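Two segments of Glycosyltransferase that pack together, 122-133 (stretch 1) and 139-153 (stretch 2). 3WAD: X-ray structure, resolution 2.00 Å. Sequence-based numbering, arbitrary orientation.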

# COMPACT_ATOMS: atom_id res chain seq x y z
N TRP B 122 6.89 -16.35 -14.51
CA TRP B 122 7.47 -15.64 -13.35
C TRP B 122 8.12 -16.53 -12.35
O TRP B 122 8.88 -16.06 -11.44
N GLN B 123 7.66 -17.78 -12.37
CA GLN B 123 8.04 -18.81 -11.40
C GLN B 123 8.10 -18.34 -9.93
O GLN B 123 9.14 -18.31 -9.37
N PRO B 124 6.93 -18.06 -9.28
CA PRO B 124 6.92 -17.58 -7.92
C PRO B 124 7.49 -18.54 -6.85
O PRO B 124 7.35 -19.71 -7.01
N ASP B 125 8.03 -18.07 -5.74
CA ASP B 125 8.44 -18.98 -4.67
C ASP B 125 7.36 -19.34 -3.66
O ASP B 125 7.55 -20.28 -2.83
N LEU B 126 6.28 -18.53 -3.66
CA LEU B 126 5.08 -18.73 -2.75
C LEU B 126 3.82 -18.26 -3.54
O LEU B 126 3.89 -17.20 -4.23
N VAL B 127 2.78 -19.12 -3.65
CA VAL B 127 1.43 -18.64 -4.05
C VAL B 127 0.53 -18.45 -2.79
O VAL B 127 0.49 -19.35 -1.88
N ILE B 128 -0.11 -17.27 -2.69
CA ILE B 128 -1.10 -16.99 -1.57
C ILE B 128 -2.44 -16.75 -2.26
O ILE B 128 -2.56 -15.82 -3.06
N TRP B 129 -3.40 -17.63 -2.03
CA TRP B 129 -4.67 -17.50 -2.75
C TRP B 129 -5.80 -17.25 -1.75
O TRP B 129 -5.98 -17.99 -0.79
N ASP B 130 -6.58 -16.23 -2.04
CA ASP B 130 -7.92 -16.08 -1.41
C ASP B 130 -8.71 -17.40 -1.46
O ASP B 130 -8.76 -18.04 -2.50
N ALA B 131 -9.34 -17.76 -0.33
CA ALA B 131 -9.87 -19.12 -0.14
C ALA B 131 -10.95 -19.52 -1.16
O ALA B 131 -11.26 -20.70 -1.34
N LEU B 132 -11.54 -18.52 -1.82
CA LEU B 132 -12.54 -18.77 -2.84
C LEU B 132 -11.95 -18.78 -4.24
O LEU B 132 -12.71 -18.86 -5.21
N THR B 133 -10.62 -18.63 -4.36
CA THR B 133 -10.04 -18.45 -5.69
C THR B 133 -9.20 -19.69 -6.18
O THR B 133 -7.96 -19.68 -6.10
N ALA B 139 -2.22 -23.17 -10.30
CA ALA B 139 -1.03 -22.47 -10.78
C ALA B 139 0.21 -22.85 -9.95
O ALA B 139 1.27 -23.13 -10.54
N ALA B 140 0.08 -22.91 -8.61
CA ALA B 140 1.19 -23.18 -7.70
C ALA B 140 1.84 -24.53 -7.89
O ALA B 140 3.06 -24.66 -7.68
N GLU B 141 1.00 -25.50 -8.21
CA GLU B 141 1.40 -26.88 -8.32
C GLU B 141 1.96 -27.19 -9.71
O GLU B 141 2.53 -28.24 -9.93
N ALA B 142 1.75 -26.29 -10.66
CA ALA B 142 2.37 -26.45 -11.94
C ALA B 142 3.87 -26.16 -11.78
O ALA B 142 4.65 -26.48 -12.63
N VAL B 143 4.30 -25.67 -10.63
CA VAL B 143 5.66 -25.19 -10.47
C VAL B 143 6.26 -25.55 -9.07
O VAL B 143 7.25 -24.87 -8.58
N GLY B 144 5.61 -26.52 -8.39
CA GLY B 144 6.01 -26.93 -7.04
C GLY B 144 6.28 -25.73 -6.15
O GLY B 144 7.22 -25.73 -5.26
N ALA B 145 5.45 -24.68 -6.30
CA ALA B 145 5.55 -23.74 -5.20
C ALA B 145 4.55 -24.23 -4.15
O ALA B 145 3.45 -24.68 -4.50
N PRO B 146 4.92 -24.10 -2.90
CA PRO B 146 4.09 -24.27 -1.77
C PRO B 146 3.01 -23.09 -1.88
O PRO B 146 3.31 -21.98 -2.43
N HIS B 147 1.77 -23.34 -1.44
CA HIS B 147 0.71 -22.28 -1.55
C HIS B 147 -0.06 -22.19 -0.24
O HIS B 147 -0.37 -23.21 0.40
N VAL B 148 -0.34 -20.96 0.16
CA VAL B 148 -1.04 -20.70 1.39
C VAL B 148 -2.48 -20.25 1.06
O VAL B 148 -2.68 -19.23 0.30
N ARG B 149 -3.47 -21.00 1.59
CA ARG B 149 -4.87 -20.65 1.41
C ARG B 149 -5.22 -19.56 2.44
O ARG B 149 -5.14 -19.79 3.65
N MET B 150 -5.60 -18.37 1.94
CA MET B 150 -5.87 -17.27 2.82
C MET B 150 -7.38 -17.11 3.13
O MET B 150 -8.18 -16.85 2.23
N LEU B 151 -7.74 -17.27 4.42
CA LEU B 151 -9.16 -17.13 4.81
C LEU B 151 -9.55 -15.67 4.83
O LEU B 151 -8.70 -14.74 4.89
N PHE B 152 -10.85 -15.45 4.85
CA PHE B 152 -11.40 -14.08 4.82
C PHE B 152 -12.51 -14.00 5.91
O PHE B 152 -13.21 -12.98 6.06
N GLY B 153 -12.65 -15.07 6.70
CA GLY B 153 -13.54 -15.09 7.90
C GLY B 153 -13.24 -16.47 8.48
O GLY B 153 -12.14 -17.01 8.28

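How are the backbone donors and acceptors of the two strands satisfied? Strands 126-130 and 147-150 run parallel, so Val127 and Trp129 each reach two residues of the other stretch. Val127 N donates to Pro146 O (3.2 Å), and Val127 O accepts from Val148 N (2.7 Å). Trp129 repeats the pattern, its N donating to Val148 O at 2.9 Å and its O accepting from Met150 N at 2.8 Å. Past the strand, Ala131 N makes a weak bond to Met150 O (3.0 Å), its angle well short of linear.

What do the polar side chains of Trp129, His147 and Arg149 do on their shared face of the sheet? Trp129 (chi1 p) turns its indole across the neighbouring strand, where NE1 donates to His147 ND1 at 3.1 Å. His147, also p, is thus an acceptor at ND1 and a donor at NE2, which reaches Glu141 OE1 (3.0 Å) within its own stretch; both ring nitrogens are satisfied. The indole and imidazole meet rim to rim, their planes at 46°, with NE1 and ND1 each near the plane of the other ring. Arg149, with chi1 t, lays CG over the six-membered ring of Trp129, 3.7 Å from its centroid, in a CH-pi contact; chi2, also t, carries the chain on to CD, 3.4 Å from Trp129 CH2. Beyond the ring, one water links the stretches: it donates to Ala131 O (2.7 Å) and accepts from Arg149 NH1 (2.9 Å). Arg149 NE is satisfied elsewhere in the structure.

Which apolar side chains fill the rest of the sheet contact? Val127 (t), on the face of Trp129 and His147, places CG2 3.7 Å from Ala140 CB. The other face carries Ile128 (m), Val148 (t) and Met150 (t), with Ile128 CG2 3.9 Å from Met150 CB. Leu126 (t) starts away from stretch 2, but its end returns, bringing CD1 to 4.0 Å from Val148 CG2 and 4.2 Å from Pro146 CG.

How are the two ends of the contact closed? At one, Val143 (m) and Ala145 point toward stretch 1: Val143 CG2 lies 4.2 Å from Pro124 CD, and Ala145 CB sits 3.6 Å from Pro124 O. At the other, Asp130 OD2 accepts from Leu132 N (2.9 Å) and Thr133 OG1 (2.8 Å), bracing a type I turn whose backbone bond runs from Thr133 N to Asp130 O (2.7 Å). Against this turn packs Phe152 (p), with CE2 3.6 Å from Leu132 CG and 4.2 Å from Ala131 CB.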

# COMPACT_ATOMS: atom_id res chain seq x y z
CB TRP B 122 6.34 -14.87 -12.57
CG TRP B 122 6.85 -13.74 -11.68
CD1 TRP B 122 7.82 -12.82 -12.04
CD2 TRP B 122 6.40 -13.32 -10.37
NE1 TRP B 122 8.01 -11.92 -11.07
CE2 TRP B 122 7.16 -12.18 -10.02
CE3 TRP B 122 5.42 -13.78 -9.48
CZ2 TRP B 122 6.98 -11.48 -8.79
CZ3 TRP B 122 5.25 -13.11 -8.26
CH2 TRP B 122 6.04 -11.97 -7.91
CB GLN B 123 9.37 -19.50 -11.84
CG GLN B 123 9.21 -20.27 -13.20
CD GLN B 123 8.59 -21.63 -13.02
OE1 GLN B 123 8.62 -22.15 -11.93
NE2 GLN B 123 8.02 -22.22 -14.11
CB PRO B 124 5.43 -17.38 -7.66
CG PRO B 124 4.80 -18.36 -8.40
CD PRO B 124 5.59 -18.44 -9.71
CB ASP B 125 9.58 -18.36 -3.89
CG ASP B 125 10.77 -18.02 -4.82
OD1 ASP B 125 11.35 -18.98 -5.39
OD2 ASP B 125 11.00 -16.81 -5.13
CB LEU B 126 5.33 -17.95 -1.46
CG LEU B 126 4.32 -18.09 -0.28
CD1 LEU B 126 4.35 -19.54 0.26
CD2 LEU B 126 4.62 -17.10 0.76
CB VAL B 127 0.81 -19.50 -5.15
CG1 VAL B 127 -0.72 -19.05 -5.53
CG2 VAL B 127 1.76 -19.50 -6.41
CB ILE B 128 -0.76 -15.79 -0.71
CG1 ILE B 128 0.69 -15.93 -0.10
CG2 ILE B 128 -1.86 -15.55 0.42
CD1 ILE B 128 1.14 -14.74 0.63
CB TRP B 129 -5.01 -18.69 -3.58
CG TRP B 129 -4.83 -20.10 -2.95
CD1 TRP B 129 -3.61 -20.76 -2.59
CD2 TRP B 129 -5.88 -21.03 -2.63
NE1 TRP B 129 -3.89 -22.05 -2.15
CE2 TRP B 129 -5.26 -22.23 -2.14
CE3 TRP B 129 -7.28 -21.01 -2.83
CZ2 TRP B 129 -6.01 -23.37 -1.79
CZ3 TRP B 129 -8.02 -22.13 -2.48
CH2 TRP B 129 -7.37 -23.32 -1.97
CB ASP B 130 -8.67 -15.01 -2.16
CG ASP B 130 -10.20 -15.08 -1.90
OD1 ASP B 130 -10.61 -14.41 -0.97
OD2 ASP B 130 -10.94 -15.81 -2.64
CB ALA B 131 -10.35 -19.31 1.30
CB LEU B 132 -13.65 -17.71 -2.76
CG LEU B 132 -14.45 -17.75 -1.45
CD1 LEU B 132 -15.79 -16.92 -1.57
CD2 LEU B 132 -14.79 -19.16 -1.03
CB THR B 133 -9.16 -17.12 -5.70
OG1 THR B 133 -9.99 -16.01 -5.28
CG2 THR B 133 -8.68 -16.84 -7.15
CB ALA B 139 -1.25 -20.96 -10.77
CB ALA B 140 0.77 -23.09 -6.24
CB GLU B 141 0.17 -27.77 -8.08
CG GLU B 141 -0.28 -27.64 -6.62
CD GLU B 141 0.30 -28.67 -5.71
OE1 GLU B 141 -0.10 -28.69 -4.50
OE2 GLU B 141 1.13 -29.48 -6.22
CB ALA B 142 1.68 -25.55 -12.93
CB VAL B 143 5.81 -23.62 -10.86
CG1 VAL B 143 5.20 -23.29 -12.28
CG2 VAL B 143 5.25 -22.67 -9.82
CB ALA B 145 5.26 -22.27 -5.67
CB PRO B 146 5.04 -24.00 -0.65
CG PRO B 146 6.12 -23.02 -1.30
CD PRO B 146 6.26 -23.53 -2.57
CB HIS B 147 -0.16 -22.50 -2.77
CG HIS B 147 -0.62 -23.92 -2.92
ND1 HIS B 147 -1.80 -24.37 -2.38
CD2 HIS B 147 -0.02 -25.00 -3.48
CE1 HIS B 147 -1.93 -25.66 -2.63
NE2 HIS B 147 -0.88 -26.05 -3.33
CB VAL B 148 -0.35 -19.62 2.15
CG1 VAL B 148 -1.17 -19.24 3.41
CG2 VAL B 148 1.03 -20.06 2.52
CB ARG B 149 -5.78 -21.91 1.44
CG ARG B 149 -7.31 -21.61 1.28
CD ARG B 149 -8.11 -22.88 1.31
NE ARG B 149 -7.95 -23.49 2.63
CZ ARG B 149 -8.93 -23.63 3.53
NH1 ARG B 149 -10.19 -23.24 3.25
NH2 ARG B 149 -8.63 -24.14 4.73
CB MET B 150 -5.28 -15.93 2.33
CG MET B 150 -5.60 -14.80 3.33
SD MET B 150 -4.53 -13.39 2.93
CE MET B 150 -4.76 -12.48 4.41
CB LEU B 151 -9.40 -17.72 6.19
CG LEU B 151 -9.06 -19.24 6.32
CD1 LEU B 151 -9.33 -19.81 7.73
CD2 LEU B 151 -9.84 -20.11 5.33
CB PHE B 152 -11.91 -13.80 3.37
CG PHE B 152 -12.98 -14.74 2.94
CD1 PHE B 152 -14.31 -14.52 3.38
CD2 PHE B 152 -12.69 -15.85 2.18
CE1 PHE B 152 -15.31 -15.45 3.04
CE2 PHE B 152 -13.61 -16.74 1.87
CZ PHE B 152 -14.95 -16.56 2.29
O HOH W 1 -11.16 -22.67 0.53